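Local coordinates for chemotaxis transducer (Pseudomonas aeruginosa, PDB 6GCV), which probably acts as a nitrate chemoreceptor, binding the anion directly through its PilJ-type ligand-binding domain to direct chemotaxis, at residues S15-T20 with E71-R76; E19-A24 with S131-R136; A26-S31 with E121-L126; Q40-A45 with P106-D111. All blocks are in the same frame, centred on the assembly; numbering follows the deposited sequence. Where two conformers were deposited one is given.

Interaction 1: residues S15-T20 with E71-R76; sequences SISPET and ERNVSR. With ACT (acetate ion), chain F.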
# COMPACT_ATOMS: atom_id res chain seq x y z
N SER A 15 2.84 -22.98 4.71
CA SER A 15 3.01 -23.39 6.12
C SER A 15 2.50 -22.31 7.10
O SER A 15 2.14 -22.62 8.24
CB SER A 15 4.47 -23.74 6.40
OG SER A 15 5.34 -22.75 5.91
N ILE A 16 2.45 -21.07 6.65
CA ILE A 16 1.85 -20.00 7.45
C ILE A 16 0.45 -19.70 6.91
O ILE A 16 0.14 -20.02 5.76
CB ILE A 16 2.72 -18.73 7.42
CG1 ILE A 16 2.77 -18.12 6.01
CG2 ILE A 16 4.11 -19.07 7.93
CD1 ILE A 16 3.54 -16.84 5.90
N SER A 17 -0.38 -19.05 7.72
CA SER A 17 -1.71 -18.69 7.29
C SER A 17 -1.66 -17.63 6.20
O SER A 17 -0.76 -16.78 6.22
CB SER A 17 -2.51 -18.13 8.46
OG SER A 17 -1.95 -16.91 8.88
N PRO A 18 -2.64 -17.65 5.29
CA PRO A 18 -2.72 -16.57 4.31
C PRO A 18 -2.80 -15.21 4.98
O PRO A 18 -2.28 -14.24 4.43
CB PRO A 18 -4.01 -16.88 3.55
CG PRO A 18 -4.18 -18.34 3.69
CD PRO A 18 -3.63 -18.72 5.04
N GLU A 19 -3.47 -15.12 6.13
CA GLU A 19 -3.60 -13.85 6.82
C GLU A 19 -2.23 -13.29 7.23
O GLU A 19 -2.04 -12.08 7.27
CB GLU A 19 -4.55 -13.98 8.00
CG GLU A 19 -4.61 -12.76 8.91
CD GLU A 19 -5.18 -11.50 8.33
OE1 GLU A 19 -5.39 -11.37 7.12
OE2 GLU A 19 -5.39 -10.58 9.16
N THR A 20 -1.27 -14.17 7.54
CA THR A 20 0.08 -13.69 7.89
C THR A 20 0.69 -12.89 6.72
O THR A 20 1.23 -11.80 6.90
CB THR A 20 1.01 -14.86 8.28
OG1 THR A 20 0.41 -15.60 9.34
CG2 THR A 20 2.36 -14.39 8.69
N GLU A 71 -5.37 -14.89 17.83
CA GLU A 71 -6.72 -14.40 17.59
C GLU A 71 -6.85 -13.86 16.17
O GLU A 71 -7.87 -14.08 15.51
CB GLU A 71 -7.09 -13.29 18.60
CG GLU A 71 -8.51 -12.75 18.47
CD GLU A 71 -8.66 -11.60 17.46
OE1 GLU A 71 -7.65 -10.95 17.12
OE2 GLU A 71 -9.80 -11.35 17.02
N ARG A 72 -5.81 -13.17 15.70
CA ARG A 72 -5.81 -12.58 14.37
C ARG A 72 -5.32 -13.54 13.28
O ARG A 72 -5.37 -13.22 12.10
CB ARG A 72 -4.93 -11.33 14.38
CG ARG A 72 -5.17 -10.40 13.23
CD ARG A 72 -4.24 -9.19 13.29
NE ARG A 72 -4.58 -8.25 12.23
CZ ARG A 72 -3.84 -7.20 11.87
NH1 ARG A 72 -2.68 -6.97 12.46
NH2 ARG A 72 -4.23 -6.43 10.88
N ASN A 73 -4.86 -14.71 13.69
CA ASN A 73 -4.34 -15.71 12.76
C ASN A 73 -3.09 -15.22 12.03
O ASN A 73 -2.96 -15.41 10.80
CB ASN A 73 -5.42 -16.19 11.78
CG ASN A 73 -5.08 -17.50 11.12
OD1 ASN A 73 -5.61 -17.80 10.05
ND2 ASN A 73 -4.17 -18.27 11.71
N VAL A 74 -2.22 -14.56 12.78
CA VAL A 74 -0.92 -14.15 12.28
C VAL A 74 0.13 -15.01 12.95
O VAL A 74 0.26 -15.00 14.18
CB VAL A 74 -0.64 -12.65 12.53
CG1 VAL A 74 0.78 -12.27 12.14
CG2 VAL A 74 -1.64 -11.78 11.78
N SER A 75 0.87 -15.74 12.14
CA SER A 75 1.95 -16.62 12.61
C SER A 75 3.23 -15.83 12.91
O SER A 75 3.60 -14.95 12.15
CB SER A 75 2.26 -17.66 11.49
OG SER A 75 1.08 -18.30 10.98
N ARG A 76 3.96 -16.19 13.98
CA ARG A 76 5.31 -15.65 14.17
C ARG A 76 6.20 -16.51 13.29
O ARG A 76 6.16 -17.74 13.36
CB ARG A 76 5.76 -15.72 15.63
CG ARG A 76 7.17 -15.17 15.86
CD ARG A 76 7.66 -15.36 17.28
NE ARG A 76 7.58 -16.75 17.73
CZ ARG A 76 8.53 -17.67 17.54
NH1 ARG A 76 9.66 -17.38 16.90
NH2 ARG A 76 8.33 -18.90 18.00
C ACT F . -7.81 -7.49 11.55
O ACT F . -8.25 -6.56 10.84
OXT ACT F . -7.16 -8.45 11.06
CH3 ACT F . -8.05 -7.44 13.04
O HOH W 1 -5.65 -16.94 7.11
O HOH W 2 -7.60 -12.20 10.98
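At its edge, near its own plane, the R72 guanidinium meets an acetate ion, probably from the crystallisation liquor: NE of R72 donates to OXT of the acetate over 2.8 Å at 169°. The contact is built round the N-cap of helix 18-42. The E19 carboxylate comes in obliquely, its plane turned 71° from the guanidinium. OE2 of E19 lies well out of the guanidinium plane, 3.9 Å from NE of R72, so this long salt bridge is one of charge alone. D64 and S61 take R72 NH1, and E19 OE1 accepts from N22.

S17 is the capping residue, and its OG, tucked between the backbone N and the carbonyl carbon, accepts from T20 N at 3.1 Å. The same OG accepts from T20 OG1 at 2.7 Å and donates to N73 O at 2.6 Å, reaching that oxygen from above the carbonyl plane. N73 and V74 both face N69, a G1 beta bulge in the loop that lies against the cap. A water ties E19 N to N73 OD1, and the E19 CG methylene rests on R72 O at 3.3 Å. Beyond the bulge, S75 N donates to T20 OG1 at 2.8 Å, at 179°.

Interaction 2: residues E19-A24 with S131-R136; sequences ETINVA and SLMSAR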
# COMPACT_ATOMS: atom_id res chain seq x y z
N GLU A 19 -3.47 -15.12 6.13
CA GLU A 19 -3.60 -13.85 6.82
C GLU A 19 -2.23 -13.29 7.23
O GLU A 19 -2.04 -12.08 7.27
CB GLU A 19 -4.55 -13.98 8.00
CG GLU A 19 -4.61 -12.76 8.91
CD GLU A 19 -5.18 -11.50 8.33
OE1 GLU A 19 -5.39 -11.37 7.12
OE2 GLU A 19 -5.39 -10.58 9.16
N THR A 20 -1.27 -14.17 7.54
CA THR A 20 0.08 -13.69 7.89
C THR A 20 0.69 -12.89 6.72
O THR A 20 1.23 -11.80 6.90
CB THR A 20 1.01 -14.86 8.28
OG1 THR A 20 0.41 -15.60 9.34
CG2 THR A 20 2.36 -14.39 8.69
N ILE A 21 0.57 -13.45 5.52
CA ILE A 21 1.08 -12.80 4.32
C ILE A 21 0.26 -11.54 3.98
O ILE A 21 0.81 -10.53 3.55
CB ILE A 21 1.16 -13.79 3.13
CG1 ILE A 21 2.10 -14.96 3.44
CG2 ILE A 21 1.59 -13.08 1.85
CD1 ILE A 21 3.53 -14.57 3.72
N ASN A 22 -1.05 -11.60 4.20
CA ASN A 22 -1.90 -10.43 4.00
C ASN A 22 -1.49 -9.26 4.87
O ASN A 22 -1.37 -8.12 4.40
CB ASN A 22 -3.37 -10.77 4.25
CG ASN A 22 -4.28 -9.61 3.97
OD1 ASN A 22 -4.17 -8.98 2.92
ND2 ASN A 22 -5.15 -9.27 4.91
N VAL A 23 -1.25 -9.54 6.16
CA VAL A 23 -0.88 -8.50 7.10
C VAL A 23 0.48 -7.90 6.74
O VAL A 23 0.66 -6.67 6.76
CB VAL A 23 -0.93 -9.06 8.53
CG1 VAL A 23 -0.20 -8.20 9.53
CG2 VAL A 23 -2.37 -9.25 8.96
N ALA A 24 1.43 -8.75 6.37
CA ALA A 24 2.74 -8.24 5.96
C ALA A 24 2.61 -7.37 4.68
O ALA A 24 3.20 -6.31 4.57
CB ALA A 24 3.71 -9.39 5.77
N SER A 131 8.65 -10.75 0.54
CA SER A 131 9.33 -11.74 -0.32
C SER A 131 9.98 -12.84 0.50
O SER A 131 9.87 -14.03 0.16
CB SER A 131 10.39 -11.05 -1.16
OG SER A 131 9.79 -10.19 -2.12
N LEU A 132 10.68 -12.47 1.57
CA LEU A 132 11.32 -13.49 2.40
C LEU A 132 10.29 -14.40 3.06
O LEU A 132 10.49 -15.63 3.18
CB LEU A 132 12.19 -12.83 3.47
CG LEU A 132 13.43 -12.11 2.97
CD1 LEU A 132 14.02 -11.33 4.14
CD2 LEU A 132 14.46 -13.06 2.41
N MET A 133 9.21 -13.80 3.54
CA MET A 133 8.13 -14.58 4.17
C MET A 133 7.51 -15.56 3.20
O MET A 133 7.33 -16.73 3.53
CB MET A 133 7.07 -13.67 4.77
CG MET A 133 7.56 -12.91 5.99
SD MET A 133 6.38 -11.65 6.54
CE MET A 133 5.02 -12.66 7.07
N SER A 134 7.26 -15.09 1.98
CA SER A 134 6.65 -15.94 0.97
C SER A 134 7.59 -17.06 0.53
O SER A 134 7.16 -18.17 0.31
CB SER A 134 6.22 -15.11 -0.23
OG SER A 134 5.15 -14.32 0.15
N ALA A 135 8.87 -16.75 0.43
CA ALA A 135 9.84 -17.76 0.04
C ALA A 135 9.83 -18.94 1.02
O ALA A 135 9.90 -20.03 0.65
CB ALA A 135 11.24 -17.17 -0.06
N ARG A 136 9.76 -18.52 2.32
CA ARG A 136 9.79 -19.57 3.36
C ARG A 136 8.47 -20.33 3.40
O ARG A 136 8.45 -21.54 3.57
CB ARG A 136 10.05 -18.93 4.73
CG ARG A 136 10.01 -19.86 5.94
CD ARG A 136 10.74 -21.17 5.77
NE ARG A 136 10.74 -21.88 7.04
CZ ARG A 136 9.77 -22.69 7.42
NH1 ARG A 136 8.78 -22.96 6.59
NH2 ARG A 136 9.83 -23.27 8.61
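M133 does nearly all the tight packing here, between two antiparallel helix segments whose axes come within 10.3 Å at 166°. Its CG lies anti to the carbonyl carbon and the chain runs straight through chi2 (172°). A bend at chi3 (66°) then turns the methyl across the T20 side chain at about a right angle, with CE of M133 3.6 Å from CG2 of T20. The sulfur sits against the neighbouring turn, SD of M133 being 3.6 Å from CB of A24. At the root of the chain, CD1 of I21 reaches CB of M133 at 3.8 Å, the two side chains sliding past each other in opposite directions.

The looser side, partly open to solvent, belongs to I21 and S134. I21 was modelled in two conformers, and in the one described CD1 lies 3.9 Å from S134 OG, a hydroxyl that turns back on its own helix in a weak bond to V130 O. Packing alone joins the two segments.

This is the end of the four-helix bundle that holds the chain termini, where helix 18-42 pairs with helix 112-137. M133 also touches L65 of helix 48-67 and I82 of helix 80-103, so its side chain meets all three other helices.

Interaction 3: residues A26-S31 with E121-L126; sequences AQRMLS and ELLGEL. With NO3 (nitrate ion), chain D.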
# COMPACT_ATOMS: atom_id res chain seq x y z
N ALA A 26 0.01 -5.74 3.62
CA ALA A 26 -0.70 -4.50 3.93
C ALA A 26 0.22 -3.45 4.56
O ALA A 26 -0.07 -2.27 4.45
CB ALA A 26 -1.92 -4.77 4.78
N GLN A 27 1.31 -3.88 5.20
CA GLN A 27 2.27 -2.89 5.72
C GLN A 27 2.77 -1.98 4.60
O GLN A 27 3.05 -0.80 4.80
CB GLN A 27 3.47 -3.57 6.37
CG GLN A 27 3.19 -4.42 7.60
CD GLN A 27 2.66 -3.61 8.75
OE1 GLN A 27 1.51 -3.12 8.71
NE2 GLN A 27 3.47 -3.47 9.82
N ARG A 28 2.99 -2.57 3.42
CA ARG A 28 3.44 -1.81 2.26
C ARG A 28 2.46 -0.67 1.97
O ARG A 28 2.84 0.50 1.85
CB ARG A 28 3.55 -2.70 1.02
CG ARG A 28 4.51 -3.89 1.17
CD ARG A 28 4.59 -4.72 -0.10
NE ARG A 28 3.30 -5.35 -0.40
CZ ARG A 28 3.16 -6.35 -1.27
NH1 ARG A 28 4.22 -6.88 -1.86
NH2 ARG A 28 1.96 -6.87 -1.51
N MET A 29 1.19 -1.02 1.91
CA MET A 29 0.15 -0.03 1.68
C MET A 29 0.11 1.02 2.80
O MET A 29 0.02 2.22 2.51
CB MET A 29 -1.20 -0.72 1.56
CG MET A 29 -2.38 0.19 1.34
SD MET A 29 -3.03 0.94 2.86
CE MET A 29 -3.72 -0.49 3.65
N LEU A 30 0.18 0.55 4.05
CA LEU A 30 0.03 1.49 5.14
C LEU A 30 1.14 2.54 5.12
O LEU A 30 0.90 3.72 5.43
CB LEU A 30 -0.03 0.77 6.48
CG LEU A 30 -1.29 -0.07 6.70
CD1 LEU A 30 -1.11 -1.00 7.88
CD2 LEU A 30 -2.53 0.77 6.90
N SER A 31 2.36 2.12 4.78
CA SER A 31 3.46 3.07 4.71
C SER A 31 3.16 4.22 3.76
O SER A 31 3.62 5.34 3.98
CB SER A 31 4.76 2.35 4.33
OG SER A 31 4.85 2.01 2.94
N GLU A 121 12.25 3.95 0.47
CA GLU A 121 13.14 3.01 1.09
C GLU A 121 12.40 2.05 2.00
O GLU A 121 12.61 0.83 1.95
CB GLU A 121 14.26 3.75 1.86
CG GLU A 121 15.21 2.83 2.61
CD GLU A 121 16.29 3.57 3.37
OE1 GLU A 121 16.57 4.75 3.06
OE2 GLU A 121 16.90 2.93 4.25
N LEU A 122 11.54 2.60 2.85
CA LEU A 122 10.76 1.74 3.75
C LEU A 122 9.90 0.77 2.96
O LEU A 122 9.82 -0.42 3.25
CB LEU A 122 9.92 2.56 4.72
CG LEU A 122 8.99 1.75 5.62
CD1 LEU A 122 9.77 0.81 6.50
CD2 LEU A 122 8.13 2.66 6.49
N LEU A 123 9.22 1.31 1.94
CA LEU A 123 8.38 0.47 1.08
C LEU A 123 9.18 -0.71 0.51
O LEU A 123 8.72 -1.86 0.54
CB LEU A 123 7.78 1.34 -0.04
CG LEU A 123 7.00 0.59 -1.10
CD1 LEU A 123 5.83 -0.17 -0.53
CD2 LEU A 123 6.54 1.56 -2.17
N GLY A 124 10.39 -0.41 0.04
CA GLY A 124 11.25 -1.46 -0.53
C GLY A 124 11.59 -2.53 0.48
O GLY A 124 11.61 -3.71 0.16
N GLU A 125 11.90 -2.10 1.70
CA GLU A 125 12.25 -3.07 2.75
C GLU A 125 11.06 -3.87 3.23
O GLU A 125 11.21 -5.04 3.57
CB GLU A 125 12.98 -2.41 3.91
CG GLU A 125 14.29 -1.76 3.45
CD GLU A 125 15.31 -2.72 2.88
OE1 GLU A 125 15.27 -3.94 3.13
OE2 GLU A 125 16.22 -2.24 2.17
N LEU A 126 9.88 -3.27 3.20
CA LEU A 126 8.67 -4.02 3.50
C LEU A 126 8.38 -5.03 2.42
O LEU A 126 7.94 -6.14 2.68
CB LEU A 126 7.48 -3.07 3.69
CG LEU A 126 7.53 -2.22 4.94
CD1 LEU A 126 6.54 -1.06 4.87
CD2 LEU A 126 7.34 -3.06 6.19
N NO3 D . -0.27 -4.60 -0.09
O1 NO3 D . -0.38 -5.84 -0.09
O2 NO3 D . -1.20 -3.86 0.43
O3 NO3 D . 0.72 -3.96 -0.58
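R28 and L126 run alongside each other in opposite directions, CG of R28 lying 4.0 Å from CB of L126, where two antiparallel helix segments approach to 9.1 Å between axes. The two L126 methyls divide: CD1 lies 3.5 Å from Q27 O and also near S31 CB, CD2 against Q27 CB. One turn earlier, CD1 of L123 packs on CB of R28 at 3.7 Å. S31 CB also faces L122. S31 OG curls back to donate to R28 O at 2.7 Å, on an in-plane lone pair, so this buried hydroxyl is satisfied within its own helix.

With its aliphatic part held by leucines, R28 bends at chi3 (-64°) and turns its guanidinium edge to a nitrate ion. NH2 of R28 donates to O1 of the nitrate at 2.9 Å, at 179°; NE of R28 reaches nitrate O3, also at 2.9 Å but bent to 134°. NE is shared with G25 O, and NH1 goes to N127 of its own chain and to N22 of the second subunit. R28 NH2 of that subunit binds the same ion, so two arginine charges probably offset one anion across the dimer interface, consistent with direct nitrate sensing by this domain.

Interaction 4: residues Q40-A45 with P106-D111; sequences QLRLGA and PASQVD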
# COMPACT_ATOMS: atom_id res chain seq x y z
N GLN A 40 -1.23 15.65 3.33
CA GLN A 40 -2.49 16.38 3.33
C GLN A 40 -2.62 17.32 4.57
O GLN A 40 -3.12 18.43 4.47
CB GLN A 40 -3.65 15.42 3.22
CG GLN A 40 -4.96 16.13 2.93
CD GLN A 40 -5.99 15.18 2.37
OE1 GLN A 40 -5.66 14.21 1.67
NE2 GLN A 40 -7.25 15.44 2.66
N LEU A 41 -2.15 16.82 5.70
CA LEU A 41 -2.03 17.67 6.90
C LEU A 41 -1.08 18.83 6.63
O LEU A 41 -1.36 19.98 7.04
CB LEU A 41 -1.57 16.84 8.11
CG LEU A 41 -2.69 15.97 8.72
CD1 LEU A 41 -2.17 14.78 9.49
CD2 LEU A 41 -3.58 16.84 9.63
N ARG A 42 0.03 18.60 5.95
CA ARG A 42 0.93 19.71 5.66
C ARG A 42 0.25 20.81 4.85
O ARG A 42 0.53 22.00 5.03
CB ARG A 42 2.19 19.21 4.97
CG ARG A 42 3.28 20.26 4.95
CD ARG A 42 4.63 19.71 4.54
NE ARG A 42 5.69 20.67 4.71
CZ ARG A 42 6.19 21.03 5.90
NH1 ARG A 42 5.85 20.38 6.99
NH2 ARG A 42 7.10 21.99 5.94
N LEU A 43 -0.66 20.40 3.99
CA LEU A 43 -1.46 21.28 3.14
C LEU A 43 -2.64 21.93 3.86
O LEU A 43 -3.32 22.74 3.30
CB LEU A 43 -1.95 20.51 1.90
CG LEU A 43 -0.86 20.22 0.86
CD1 LEU A 43 -1.22 19.01 0.00
CD2 LEU A 43 -0.63 21.45 0.01
N GLY A 44 -2.88 21.57 5.12
CA GLY A 44 -3.97 22.19 5.91
C GLY A 44 -5.33 21.62 5.63
O GLY A 44 -6.34 22.25 6.02
N ALA A 45 -5.40 20.45 4.98
CA ALA A 45 -6.68 19.82 4.65
C ALA A 45 -6.80 18.41 5.16
O ALA A 45 -7.58 17.61 4.64
CB ALA A 45 -6.94 19.87 3.15
N PRO A 106 2.15 21.96 9.52
CA PRO A 106 2.33 22.90 8.41
C PRO A 106 3.47 23.86 8.53
O PRO A 106 4.02 24.28 7.52
CB PRO A 106 0.98 23.60 8.32
CG PRO A 106 0.01 22.57 8.82
CD PRO A 106 0.75 21.92 9.97
N ALA A 107 3.79 24.27 9.76
CA ALA A 107 4.80 25.31 10.00
C ALA A 107 6.17 24.77 10.32
O ALA A 107 7.06 25.53 10.67
CB ALA A 107 4.34 26.25 11.10
N SER A 108 6.38 23.45 10.18
CA SER A 108 7.70 22.89 10.47
C SER A 108 8.70 23.05 9.34
O SER A 108 8.34 23.37 8.20
CB SER A 108 7.57 21.41 10.81
OG SER A 108 7.28 20.71 9.60
N GLN A 109 9.95 22.82 9.66
CA GLN A 109 11.03 22.74 8.67
C GLN A 109 11.29 21.29 8.37
O GLN A 109 11.60 20.51 9.28
CB GLN A 109 12.32 23.37 9.23
CG GLN A 109 12.11 24.81 9.66
CD GLN A 109 11.65 25.74 8.56
OE1 GLN A 109 12.08 25.63 7.42
NE2 GLN A 109 10.76 26.66 8.90
N VAL A 110 11.18 20.89 7.10
CA VAL A 110 11.43 19.50 6.71
C VAL A 110 12.08 19.47 5.35
O VAL A 110 12.06 20.46 4.61
CB VAL A 110 10.15 18.65 6.63
CG1 VAL A 110 9.44 18.58 7.96
CG2 VAL A 110 9.21 19.22 5.60
N ASP A 111 12.63 18.32 5.00
CA ASP A 111 13.17 18.07 3.66
C ASP A 111 12.21 17.12 2.96
O ASP A 111 12.23 15.92 3.23
CB ASP A 111 14.56 17.45 3.79
CG ASP A 111 15.16 17.06 2.45
OD1 ASP A 111 14.51 17.20 1.40
OD2 ASP A 111 16.32 16.58 2.49
O HOH W 3 2.61 24.05 5.19
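R42 stretches out from the end of helix 18-42 and grips S108 end-on with two nitrogens. NH1 of R42 donates to OG of S108 at 3.0 Å and 163°, and NH2 of R42 donates to O of S108 at 2.9 Å and 161°. Both acceptors lie close to the guanidinium plane, although NH2 stands above the plane of the S108 carbonyl and so misses its lone pairs. NH1 has a second acceptor in V103 O, and the single S108 hydroxyl proton has two carbonyl acceptors in reach, Q102 O and Q105 O. CG2 of V110 sits 3.4 Å above the centre of the R42 guanidinium; P106 O lies farther off on the opposite face, toward the rim.

Segment 40-45 closes its helix with a Schellman motif. A45 N donates to Q40 O at 3.1 Å and G44 N to L41 O at 2.9 Å, G44 having the positive phi this turn needs. The P106 ring lies beside the turn, its CG and CB near the carbonyl oxygens of L41 and R42. A water serves two more acceptors, donating to R42 O at 2.9 Å and to P106 O at 2.7 Å. Q40 NE2 donates to A45 O at 3.0 Å and is also bonded to S116 OG of the second subunit. At the end of the loop, D111 is the N-cap of helix 112-137, its OD1 accepting from G114 N.

Helix 18-42 takes part in all four contacts and links the two ends of the bundle, interactions 1 and 4 lying about 37 Å apart between centres on opposite sides of the chain's centre. Interactions 2 and 3 are buried and join the same pair, helix 18-42 and helix 112-137, through side-chain packing; of these two, interaction 3 alone holds a bound ion, the nitrate shared with the second subunit. Interaction 1 is partly buried, interaction 4 lies at the surface, and both tie a helix end to a loop with hydrogen bonds and waters, at the start and finish of helix 18-42. T20 joins interactions 1 and 2, OG1 in the capping, CG2 in the packing.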